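Local structure of putative glucarate dehydratase (Pseudomonas fluorescens, 4IT1) at residues P272-T284 / F300-V312. The protein probably catalyses the magnesium-dependent dehydration of D-glucarate to 5-dehydro-4-deoxy-D-glucarate, as a member of the mandelate racemase/muconate lactonizing enzyme family. Sequence-based numbering, arbitrary orientation.
Sequences PGLEGMAELHKRT and FRRSVAQNSVQIV
Leu274, Ala278 and His281 of helix 274-284 pack on Ser303 and on residues 306-310, where helix 297-306 turns into strand 311-314. The two helices are outer neighbours in the enolase-superfamily beta/alpha barrel. The axes of 274-284 and 300-306 approach to 10.2 Å and cross at -32°. The closest backbones are those of Ala278 and Ser308, with CA atoms 3.8 Å apart.

One direct hydrogen bond joins the segments, from Ser308 OG to Leu274 O at 2.7 Å. OG comes from above the carbonyl plane. Ala278 N reaches the same oxygen from the opposite face, within the helix. Ser308 OG stands anti to its own carbonyl carbon (chi1 -60°), on the side of Leu274. A water adds a bridge by donating to both Ala278 O and Asn307 O.

Van der Waals contacts flank this bond. Leu274 CD1 meets Arg302 CB, and CD2 lies on Ser303 CB and Ser308 CB. The amide of Gln306 reaches across Leu274 to Glu275, with NE2 3.6 Å from Glu275 CG. Deeper in, Met277 CE touches Val309 CG1, and the Met277 side chain also comes about 4 Å from that of Asp269, a magnesium-site residue not coordinating the ion in this chain.

The third group is a stack of ring on amide. The amide of Gln310 lies over one face of the His281 ring, the planes 18° apart. The polar ends bond elsewhere: His281 ND1 to Leu286 O, Gln310 OE1 to Leu288 N. With an alanine here the His281 ring is gone, and the Gln310 amide would probably lose its stacking partner and Leu286 O its donor. Asn307 ND2 approaches the ring obliquely, 3.8 Å from His281 CD2. Gln310 NE2 sits over the ring centre, 3.4 Å above its plane.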
loop_
_atom_site.group_PDB
_atom_site.type_symbol
_atom_site.label_atom_id
_atom_site.label_comp_id
_atom_site.label_asym_id
_atom_site.label_seq_id
_atom_site.Cartn_x
_atom_site.Cartn_y
_atom_site.Cartn_z
ATOM N N PRO A 272 -5.540 -23.292 -17.084
ATOM C CA PRO A 272 -4.239 -22.660 -16.818
ATOM C C PRO A 272 -3.952 -21.394 -17.643
ATOM O O PRO A 272 -4.512 -21.217 -18.725
ATOM C CB PRO A 272 -3.242 -23.769 -17.146
ATOM C CG PRO A 272 -3.928 -24.595 -18.190
ATOM C CD PRO A 272 -5.420 -24.438 -18.006
ATOM N N GLY A 273 -3.111 -20.515 -17.101
ATOM C CA GLY A 273 -2.619 -19.343 -17.830
ATOM C C GLY A 273 -3.513 -18.113 -17.844
ATOM O O GLY A 273 -4.743 -18.212 -17.835
ATOM N N LEU A 274 -2.883 -16.941 -17.879
ATOM C CA LEU A 274 -3.609 -15.679 -18.027
ATOM C C LEU A 274 -4.554 -15.663 -19.238
ATOM O O LEU A 274 -5.701 -15.199 -19.145
ATOM C CB LEU A 274 -2.630 -14.511 -18.119
ATOM C CG LEU A 274 -1.958 -14.021 -16.843
ATOM C CD1 LEU A 274 -1.019 -12.859 -17.160
ATOM C CD2 LEU A 274 -2.999 -13.614 -15.813
ATOM N N GLU A 275 -4.077 -16.195 -20.361
ATOM C CA GLU A 275 -4.842 -16.162 -21.605
ATOM C C GLU A 275 -6.066 -17.070 -21.544
ATOM O O GLU A 275 -7.153 -16.682 -21.982
ATOM C CB GLU A 275 -3.954 -16.508 -22.808
ATOM C CG GLU A 275 -2.836 -15.501 -23.074
ATOM C CD GLU A 275 -1.514 -15.833 -22.376
ATOM O OE1 GLU A 275 -0.463 -15.422 -22.913
ATOM O OE2 GLU A 275 -1.503 -16.497 -21.308
ATOM N N GLY A 276 -5.891 -18.265 -20.979
ATOM C CA GLY A 276 -6.980 -19.235 -20.849
ATOM C C GLY A 276 -8.065 -18.762 -19.897
ATOM O O GLY A 276 -9.261 -18.886 -20.192
ATOM N N MET A 277 -7.645 -18.218 -18.758
ATOM C CA MET A 277 -8.564 -17.655 -17.768
ATOM C C MET A 277 -9.382 -16.502 -18.363
ATOM O O MET A 277 -10.605 -16.454 -18.198
ATOM C CB MET A 277 -7.807 -17.218 -16.516
ATOM C CG MET A 277 -7.235 -18.381 -15.708
ATOM S SD MET A 277 -8.434 -19.298 -14.701
ATOM C CE MET A 277 -8.619 -18.119 -13.365
ATOM N N ALA A 278 -8.709 -15.610 -19.091
ATOM C CA ALA A 278 -9.368 -14.494 -19.779
ATOM C C ALA A 278 -10.402 -14.995 -20.774
ATOM O O ALA A 278 -11.522 -14.491 -20.822
ATOM C CB ALA A 278 -8.345 -13.617 -20.489
ATOM N N GLU A 279 -10.018 -15.994 -21.559
ATOM C CA GLU A 279 -10.865 -16.516 -22.614
ATOM C C GLU A 279 -12.087 -17.180 -22.001
ATOM O O GLU A 279 -13.214 -16.981 -22.469
ATOM C CB GLU A 279 -10.075 -17.486 -23.492
ATOM C CG GLU A 279 -10.891 -18.259 -24.518
ATOM C CD GLU A 279 -11.190 -17.483 -25.787
ATOM O OE1 GLU A 279 -11.725 -18.108 -26.727
ATOM O OE2 GLU A 279 -10.903 -16.265 -25.855
ATOM N N LEU A 280 -11.857 -17.935 -20.929
ATOM C CA LEU A 280 -12.932 -18.593 -20.212
ATOM C C LEU A 280 -13.953 -17.572 -19.721
ATOM O O LEU A 280 -15.165 -17.750 -19.913
ATOM C CB LEU A 280 -12.383 -19.405 -19.034
ATOM C CG LEU A 280 -13.438 -20.156 -18.226
ATOM C CD1 LEU A 280 -14.243 -21.108 -19.117
ATOM C CD2 LEU A 280 -12.760 -20.899 -17.090
ATOM N N HIS A 281 -13.460 -16.504 -19.092
ATOM C CA HIS A 281 -14.337 -15.454 -18.610
ATOM C C HIS A 281 -15.147 -14.845 -19.757
ATOM O O HIS A 281 -16.365 -14.805 -19.686
ATOM C CB HIS A 281 -13.566 -14.386 -17.852
ATOM C CG HIS A 281 -14.414 -13.230 -17.428
ATOM N ND1 HIS A 281 -15.274 -13.294 -16.351
ATOM C CD2 HIS A 281 -14.545 -11.986 -17.943
ATOM C CE1 HIS A 281 -15.888 -12.132 -16.215
ATOM N NE2 HIS A 281 -15.469 -11.323 -17.172
ATOM N N LYS A 282 -14.473 -14.422 -20.827
ATOM C CA LYS A 282 -15.158 -13.834 -21.980
ATOM C C LYS A 282 -16.276 -14.732 -22.464
ATOM O O LYS A 282 -17.378 -14.268 -22.745
ATOM C CB LYS A 282 -14.180 -13.562 -23.128
ATOM C CG LYS A 282 -13.505 -12.204 -23.051
ATOM C CD LYS A 282 -12.215 -12.170 -23.856
ATOM C CE LYS A 282 -11.297 -11.064 -23.358
ATOM N NZ LYS A 282 -9.858 -11.366 -23.604
ATOM N N ARG A 283 -15.989 -16.026 -22.534
ATOM C CA ARG A 283 -16.902 -16.985 -23.133
ATOM C C ARG A 283 -18.074 -17.358 -22.239
ATOM O O ARG A 283 -19.074 -17.873 -22.726
ATOM C CB ARG A 283 -16.142 -18.248 -23.547
ATOM C CG ARG A 283 -15.304 -18.079 -24.803
ATOM C CD ARG A 283 -15.341 -19.341 -25.641
ATOM N NE ARG A 283 -16.723 -19.774 -25.829
ATOM C CZ ARG A 283 -17.086 -20.957 -26.309
ATOM N NH1 ARG A 283 -18.378 -21.246 -26.428
ATOM N NH2 ARG A 283 -16.163 -21.847 -26.666
ATOM N N THR A 284 -17.949 -17.112 -20.939
ATOM C CA THR A 284 -18.972 -17.537 -19.981
ATOM C C THR A 284 -19.525 -16.394 -19.124
ATOM O O THR A 284 -20.683 -16.430 -18.712
ATOM C CB THR A 284 -18.437 -18.611 -19.019
ATOM O OG1 THR A 284 -17.399 -18.045 -18.208
ATOM C CG2 THR A 284 -17.902 -19.826 -19.781
ATOM N N PHE A 300 -0.008 -9.189 -11.642
ATOM C CA PHE A 300 -1.204 -8.370 -11.421
ATOM C C PHE A 300 -1.392 -7.403 -12.596
ATOM O O PHE A 300 -2.482 -7.329 -13.161
ATOM C CB PHE A 300 -1.110 -7.615 -10.086
ATOM C CG PHE A 300 -2.290 -6.706 -9.796
ATOM C CD1 PHE A 300 -2.361 -5.421 -10.342
ATOM C CD2 PHE A 300 -3.319 -7.123 -8.951
ATOM C CE1 PHE A 300 -3.438 -4.590 -10.073
ATOM C CE2 PHE A 300 -4.397 -6.294 -8.671
ATOM C CZ PHE A 300 -4.457 -5.026 -9.232
ATOM N N ARG A 301 -0.317 -6.696 -12.961
ATOM C CA ARG A 301 -0.295 -5.757 -14.088
ATOM C C ARG A 301 -0.698 -6.427 -15.401
ATOM O O ARG A 301 -1.495 -5.882 -16.169
ATOM C CB ARG A 301 1.112 -5.117 -14.225
ATOM C CG ARG A 301 1.287 -4.118 -15.375
ATOM C CD ARG A 301 2.715 -3.583 -15.527
ATOM N NE ARG A 301 3.645 -4.650 -15.917
ATOM C CZ ARG A 301 4.545 -5.230 -15.116
ATOM N NH1 ARG A 301 4.688 -4.850 -13.847
ATOM N NH2 ARG A 301 5.321 -6.199 -15.588
ATOM N N ARG A 302 -0.130 -7.596 -15.668
ATOM C CA ARG A 302 -0.428 -8.307 -16.909
ATOM C C ARG A 302 -1.863 -8.844 -16.888
ATOM O O ARG A 302 -2.524 -8.888 -17.922
ATOM C CB ARG A 302 0.594 -9.424 -17.178
ATOM C CG ARG A 302 2.013 -8.912 -17.456
ATOM C CD ARG A 302 2.931 -9.980 -18.054
ATOM N NE ARG A 302 3.288 -11.041 -17.108
ATOM C CZ ARG A 302 4.310 -11.005 -16.246
ATOM N NH1 ARG A 302 5.124 -9.954 -16.179
ATOM N NH2 ARG A 302 4.525 -12.043 -15.447
ATOM N N SER A 303 -2.351 -9.230 -15.713
ATOM C CA SER A 303 -3.732 -9.721 -15.604
ATOM C C SER A 303 -4.720 -8.610 -15.896
ATOM O O SER A 303 -5.692 -8.804 -16.621
ATOM C CB SER A 303 -4.021 -10.286 -14.217
ATOM O OG SER A 303 -5.300 -10.886 -14.197
ATOM N N VAL A 304 -4.448 -7.443 -15.326
ATOM C CA VAL A 304 -5.327 -6.293 -15.443
ATOM C C VAL A 304 -5.421 -5.817 -16.889
ATOM O O VAL A 304 -6.447 -5.285 -17.302
ATOM C CB VAL A 304 -4.864 -5.167 -14.487
ATOM C CG1 VAL A 304 -5.197 -3.787 -15.037
ATOM C CG2 VAL A 304 -5.462 -5.381 -13.104
ATOM N N ALA A 305 -4.345 -6.025 -17.651
ATOM C CA ALA A 305 -4.302 -5.669 -19.069
ATOM C C ALA A 305 -5.178 -6.586 -19.924
ATOM O O ALA A 305 -5.698 -6.161 -20.958
ATOM C CB ALA A 305 -2.863 -5.689 -19.578
ATOM N N GLN A 306 -5.326 -7.841 -19.501
ATOM C CA GLN A 306 -6.084 -8.846 -20.264
ATOM C C GLN A 306 -7.451 -9.118 -19.667
ATOM O O GLN A 306 -8.249 -9.832 -20.262
ATOM C CB GLN A 306 -5.334 -10.178 -20.288
ATOM C CG GLN A 306 -4.067 -10.208 -21.116
ATOM C CD GLN A 306 -3.367 -11.550 -21.024
ATOM O OE1 GLN A 306 -2.212 -11.626 -20.611
ATOM N NE2 GLN A 306 -4.074 -12.621 -21.390
ATOM N N ASN A 307 -7.700 -8.578 -18.476
ATOM C CA ASN A 307 -8.869 -8.942 -17.660
ATOM C C ASN A 307 -9.030 -10.467 -17.458
ATOM O O ASN A 307 -10.100 -11.029 -17.674
ATOM C CB ASN A 307 -10.147 -8.294 -18.223
ATOM C CG ASN A 307 -11.349 -8.475 -17.315
ATOM O OD1 ASN A 307 -11.258 -8.335 -16.090
ATOM N ND2 ASN A 307 -12.487 -8.793 -17.915
ATOM N N SER A 308 -7.954 -11.122 -17.026
ATOM C CA SER A 308 -7.934 -12.585 -16.856
ATOM C C SER A 308 -8.721 -13.090 -15.657
ATOM O O SER A 308 -9.390 -14.125 -15.738
ATOM C CB SER A 308 -6.499 -13.096 -16.730
ATOM O OG SER A 308 -5.739 -12.782 -17.876
ATOM N N VAL A 309 -8.614 -12.376 -14.540
ATOM C CA VAL A 309 -9.246 -12.797 -13.297
ATOM C C VAL A 309 -10.060 -11.673 -12.668
ATOM O O VAL A 309 -9.755 -10.490 -12.842
ATOM C CB VAL A 309 -8.223 -13.347 -12.273
ATOM C CG1 VAL A 309 -7.519 -14.563 -12.838
ATOM C CG2 VAL A 309 -7.217 -12.284 -11.854
ATOM N N GLN A 310 -11.095 -12.062 -11.934
ATOM C CA GLN A 310 -11.990 -11.112 -11.295
ATOM C C GLN A 310 -11.752 -11.070 -9.793
ATOM O O GLN A 310 -12.217 -10.159 -9.120
ATOM C CB GLN A 310 -13.438 -11.484 -11.599
ATOM C CG GLN A 310 -13.815 -11.321 -13.066
ATOM C CD GLN A 310 -13.139 -12.341 -13.972
ATOM O OE1 GLN A 310 -13.254 -13.552 -13.758
ATOM N NE2 GLN A 310 -12.425 -11.855 -14.992
ATOM N N ILE A 311 -11.011 -12.059 -9.281
ATOM C CA ILE A 311 -10.775 -12.203 -7.848
ATOM C C ILE A 311 -9.358 -12.709 -7.589
ATOM O O ILE A 311 -8.942 -13.722 -8.150
ATOM C CB ILE A 311 -11.773 -13.195 -7.189
ATOM C CG1 ILE A 311 -13.225 -12.713 -7.327
ATOM C CG2 ILE A 311 -11.416 -13.401 -5.725
ATOM C CD1 ILE A 311 -14.241 -13.830 -7.499
ATOM N N VAL A 312 -8.634 -12.010 -6.724
ATOM C CA VAL A 312 -7.300 -12.422 -6.327
ATOM C C VAL A 312 -7.320 -12.990 -4.912
ATOM O O VAL A 312 -7.747 -12.320 -3.968
ATOM C CB VAL A 312 -6.290 -11.255 -6.401
ATOM C CG1 VAL A 312 -4.907 -11.723 -5.968
ATOM C CG2 VAL A 312 -6.236 -10.686 -7.814
HETATM O O HOH W 1 -11.610 -11.911 -19.957
#